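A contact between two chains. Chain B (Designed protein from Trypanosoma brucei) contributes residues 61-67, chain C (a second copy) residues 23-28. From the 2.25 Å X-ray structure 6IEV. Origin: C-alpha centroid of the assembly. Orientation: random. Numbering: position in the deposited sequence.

Chain B, residues 61-67: RKLAEVF
Chain C (23-28) HVIMSL

Two copies of one designed protein meet here, a helical stretch in chain B against an extended stretch in chain C. The surface buried between the stretches is 301 Å², both sides summed. No clear hydrogen bond crosses between them, and the apolar side-chain contacts are made by L63(B), V66(B), V24(C) and M26(C).

The chain B stretch enters as a helix, with phi/psi near -65/-40 at R61(B) and K62(B). At V66(B) the angles are -86/-3, and at F67(B) they open to -123/113. Backbone bonds run from A64(B) N to R61(B) O at 3.0 Å, from E65(B) N to K62(B) O at 3.2 Å, and from F67(B) N to A64(B) O at 3.1 Å. Each spans three residues, so the turns here are tight. In chain C, H23(C) and V24(C) are extended, at -67/124 and -78/127. The chain bends at M26(C), -94/-18, and reopens at S27(C), -163/163. S27(C), chi1 p, is the N-cap of the helix that follows. The register is set by L63(B) and M26(C), whose CA atoms lie 5.5 Å apart. From there the two chains run in opposite senses: V66(B) lies by V24(C), and K62(B) by S27(C).

M26(C) covers the most surface, 101 Å². Its CB points toward chain B, and its chi angles are p, t, t, which leaves the side chain extended. L63(B) CB lies 3.8 Å from M26(C) SD, a close apolar fit with the thioether sulfur. L63(B) itself points sideways, with chi1 t and chi2 at 141°.

V66(B) comes next, pointing toward chain C with chi1 at -50°. Its CG1 packs against V24(C), I25(C) and M26(C). V66(B) CG1 lies 3.7 Å from M26(C) CB and 3.8 Å from V24(C) CG1. The same V66(B) CG1 is 3.8 Å from I25(C) O, so it also packs on backbone. V24(C) has chi1 t and points toward chain B, while I25(C) turns its CB away.

K62(B) points toward chain C and folds through chi1 to chi3 all m, with chi4 at 140°. It brings both K62(B) CE, at 3.2 Å, and K62(B) NZ, at 3.3 Å, close to M26(C) O, and K62(B) CE lies 4.2 Å from S27(C) CB. Within its own chain, K62(B) NZ forms a salt bridge with E65(B) OE2 at 3.4 Å, a weak hydrogen bond. R61(B) NH1 meets E65(B) OE1 at 2.9 Å, also a salt bridge with a weak hydrogen bond. E65(B) thus joins two basic residues one helical turn back.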

ATOM      1  N   ARG B  61       7.609 -12.165  -2.501  1.00 35.45           N
ATOM      2  CA  ARG B  61       8.813 -12.651  -1.835  1.00 46.16           C
ATOM      3  C   ARG B  61       9.338 -11.624  -0.833  1.00 48.07           C
ATOM      4  O   ARG B  61       9.609 -11.954   0.329  1.00 44.29           O
ATOM      5  CB  ARG B  61       9.883 -12.990  -2.871  1.00 47.05           C
ATOM      6  CG  ARG B  61      11.123 -13.616  -2.274  1.00 48.32           C
ATOM      7  CD  ARG B  61      12.271 -13.696  -3.288  1.00 56.76           C
ATOM      8  NE  ARG B  61      12.837 -12.394  -3.628  1.00 59.40           N
ATOM      9  CZ  ARG B  61      13.679 -11.714  -2.847  1.00 62.96           C
ATOM     10  NH1 ARG B  61      14.049 -12.206  -1.669  1.00 58.78           N
ATOM     11  NH2 ARG B  61      14.149 -10.537  -3.242  1.00 62.02           N
ATOM     12  N   LYS B  62       9.417 -10.355  -1.246  1.00 44.79           N
ATOM     13  CA  LYS B  62       9.895  -9.320  -0.334  1.00 45.99           C
ATOM     14  C   LYS B  62       9.015  -9.236   0.906  1.00 46.38           C
ATOM     15  O   LYS B  62       9.521  -9.032   2.015  1.00 50.58           O
ATOM     16  CB  LYS B  62       9.949  -7.957  -1.032  1.00 42.19           C
ATOM     17  CG  LYS B  62      10.919  -7.866  -2.209  1.00 46.20           C
ATOM     18  CD  LYS B  62      12.344  -7.814  -1.711  1.00 62.37           C
ATOM     19  CE  LYS B  62      12.655  -6.479  -1.030  1.00 69.16           C
ATOM     20  NZ  LYS B  62      13.496  -6.655   0.194  1.00 60.03           N
ATOM     21  N   LEU B  63       7.692  -9.409   0.747  1.00 42.75           N
ATOM     22  CA  LEU B  63       6.811  -9.329   1.913  1.00 46.12           C
ATOM     23  C   LEU B  63       7.067 -10.462   2.897  1.00 55.84           C
ATOM     24  O   LEU B  63       6.867 -10.290   4.107  1.00 61.29           O
ATOM     25  CB  LEU B  63       5.344  -9.341   1.482  1.00 49.11           C
ATOM     26  CG  LEU B  63       4.262  -9.452   2.576  1.00 53.54           C
ATOM     27  CD1 LEU B  63       3.083  -8.567   2.254  1.00 57.67           C
ATOM     28  CD2 LEU B  63       3.778 -10.884   2.740  1.00 49.28           C
ATOM     29  N   ALA B  64       7.545 -11.606   2.410  1.00 49.43           N
ATOM     30  CA  ALA B  64       7.771 -12.747   3.290  1.00 49.68           C
ATOM     31  C   ALA B  64       8.940 -12.512   4.242  1.00 55.10           C
ATOM     32  O   ALA B  64       8.978 -13.094   5.329  1.00 56.08           O
ATOM     33  CB  ALA B  64       8.004 -14.003   2.447  1.00 44.24           C
ATOM     34  N   GLU B  65       9.899 -11.673   3.842  1.00 56.36           N
ATOM     35  CA  GLU B  65      11.075 -11.410   4.670  1.00 46.55           C
ATOM     36  C   GLU B  65      10.723 -10.675   5.953  1.00 45.22           C
ATOM     37  O   GLU B  65      11.443 -10.792   6.944  1.00 56.08           O
ATOM     38  CB  GLU B  65      12.126 -10.673   3.858  1.00 42.18           C
ATOM     39  CG  GLU B  65      12.612 -11.554   2.729  1.00 58.59           C
ATOM     40  CD  GLU B  65      13.623 -10.892   1.813  1.00 76.57           C
ATOM     41  OE1 GLU B  65      14.384 -11.634   1.156  1.00 84.92           O
ATOM     42  OE2 GLU B  65      13.662  -9.645   1.741  1.00 85.46           O
ATOM     43  N   VAL B  66       9.672  -9.859   5.953  1.00 55.98           N
ATOM     44  CA  VAL B  66       9.290  -9.167   7.177  1.00 62.62           C
ATOM     45  C   VAL B  66       8.371 -10.012   8.052  1.00 64.03           C
ATOM     46  O   VAL B  66       7.975  -9.555   9.133  1.00 62.86           O
ATOM     47  CB  VAL B  66       8.634  -7.806   6.864  1.00 63.21           C
ATOM     48  CG1 VAL B  66       9.517  -7.014   5.894  1.00 64.46           C
ATOM     49  CG2 VAL B  66       7.237  -7.995   6.322  1.00 61.48           C
ATOM     50  N   PHE B  67       7.983 -11.204   7.603  1.00 63.61           N
ATOM     51  CA  PHE B  67       7.167 -12.112   8.413  1.00 63.91           C
ATOM     52  C   PHE B  67       7.859 -13.462   8.585  1.00 67.54           C
ATOM     53  O   PHE B  67       7.987 -14.229   7.609  1.00 65.44           O
ATOM     54  CB  PHE B  67       5.788 -12.291   7.786  1.00 62.71           C
ATOM     55  CG  PHE B  67       4.900 -11.085   7.915  1.00 57.49           C
ATOM     56  CD1 PHE B  67       4.305 -10.769   9.129  1.00 51.98           C
ATOM     57  CD2 PHE B  67       4.647 -10.277   6.821  1.00 52.62           C
ATOM     58  CE1 PHE B  67       3.482  -9.656   9.259  1.00 46.89           C
ATOM     59  CE2 PHE B  67       3.820  -9.171   6.941  1.00 50.37           C
ATOM     60  CZ  PHE B  67       3.240  -8.859   8.168  1.00 45.63           C
TER
ATOM     61  N   HIS C  23       7.398   0.826  12.024  1.00 38.25           N
ATOM     62  CA  HIS C  23       6.842  -0.009  10.967  1.00 39.25           C
ATOM     63  C   HIS C  23       7.978  -0.576  10.120  1.00 40.31           C
ATOM     64  O   HIS C  23       8.782   0.176   9.560  1.00 41.10           O
ATOM     65  CB  HIS C  23       5.868   0.820  10.117  1.00 43.02           C
ATOM     66  CG  HIS C  23       5.335   0.105   8.909  1.00 48.75           C
ATOM     67  ND1 HIS C  23       4.381  -0.888   8.985  1.00 53.13           N
ATOM     68  CD2 HIS C  23       5.632   0.240   7.593  1.00 50.70           C
ATOM     69  CE1 HIS C  23       4.109  -1.329   7.768  1.00 54.28           C
ATOM     70  NE2 HIS C  23       4.856  -0.662   6.906  1.00 51.13           N
ATOM     71  N   VAL C  24       8.026  -1.904  10.010  1.00 45.03           N
ATOM     72  CA  VAL C  24       9.095  -2.601   9.294  1.00 42.69           C
ATOM     73  C   VAL C  24       8.859  -2.513   7.792  1.00 44.45           C
ATOM     74  O   VAL C  24       7.788  -2.882   7.291  1.00 43.48           O
ATOM     75  CB  VAL C  24       9.192  -4.067   9.742  1.00 42.24           C
ATOM     76  CG1 VAL C  24      10.209  -4.813   8.883  1.00 40.72           C
ATOM     77  CG2 VAL C  24       9.577  -4.167  11.215  1.00 48.48           C
ATOM     78  N   ILE C  25       9.868  -2.045   7.061  1.00 41.75           N
ATOM     79  CA  ILE C  25       9.736  -1.812   5.624  1.00 37.74           C
ATOM     80  C   ILE C  25      10.100  -3.088   4.877  1.00 39.19           C
ATOM     81  O   ILE C  25      11.155  -3.698   5.130  1.00 42.12           O
ATOM     82  CB  ILE C  25      10.622  -0.638   5.181  1.00 34.13           C
ATOM     83  CG1 ILE C  25      10.013   0.674   5.661  1.00 31.35           C
ATOM     84  CG2 ILE C  25      10.781  -0.629   3.664  1.00 36.56           C
ATOM     85  CD1 ILE C  25       8.649   0.962   5.042  1.00 34.37           C
ATOM     86  N   MET C  26       9.244  -3.478   3.930  1.00 36.12           N
ATOM     87  CA  MET C  26       9.479  -4.687   3.151  1.00 36.98           C
ATOM     88  C   MET C  26      10.194  -4.438   1.830  1.00 33.41           C
ATOM     89  O   MET C  26      10.616  -5.403   1.188  1.00 34.80           O
ATOM     90  CB  MET C  26       8.163  -5.416   2.884  1.00 39.25           C
ATOM     91  CG  MET C  26       7.185  -4.658   1.990  1.00 38.52           C
ATOM     92  SD  MET C  26       5.593  -5.519   1.869  1.00 50.02           S
ATOM     93  CE  MET C  26       4.605  -4.328   0.933  1.00 43.17           C
ATOM     94  N   SER C  27      10.210  -3.206   1.320  1.00 28.84           N
ATOM     95  CA  SER C  27      10.754  -3.020  -0.017  1.00 27.32           C
ATOM     96  C   SER C  27      11.083  -1.557  -0.251  1.00 32.81           C
ATOM     97  O   SER C  27      10.543  -0.664   0.408  1.00 31.39           O
ATOM     98  CB  SER C  27       9.765  -3.484  -1.098  1.00 35.46           C
ATOM     99  OG  SER C  27       8.636  -2.617  -1.151  1.00 37.57           O
ATOM    100  N   LEU C  28      11.906  -1.314  -1.273  1.00 29.83           N
ATOM    101  CA  LEU C  28      12.114   0.070  -1.675  1.00 29.83           C
ATOM    102  C   LEU C  28      10.786   0.716  -2.052  1.00 31.25           C
ATOM    103  O   LEU C  28      10.534   1.890  -1.738  1.00 31.05           O
ATOM    104  CB  LEU C  28      13.087   0.139  -2.849  1.00 27.10           C
ATOM    105  CG  LEU C  28      13.231   1.516  -3.501  1.00 28.08           C
ATOM    106  CD1 LEU C  28      13.616   2.549  -2.459  1.00 24.14           C
ATOM    107  CD2 LEU C  28      14.291   1.452  -4.600  1.00 33.31           C
TER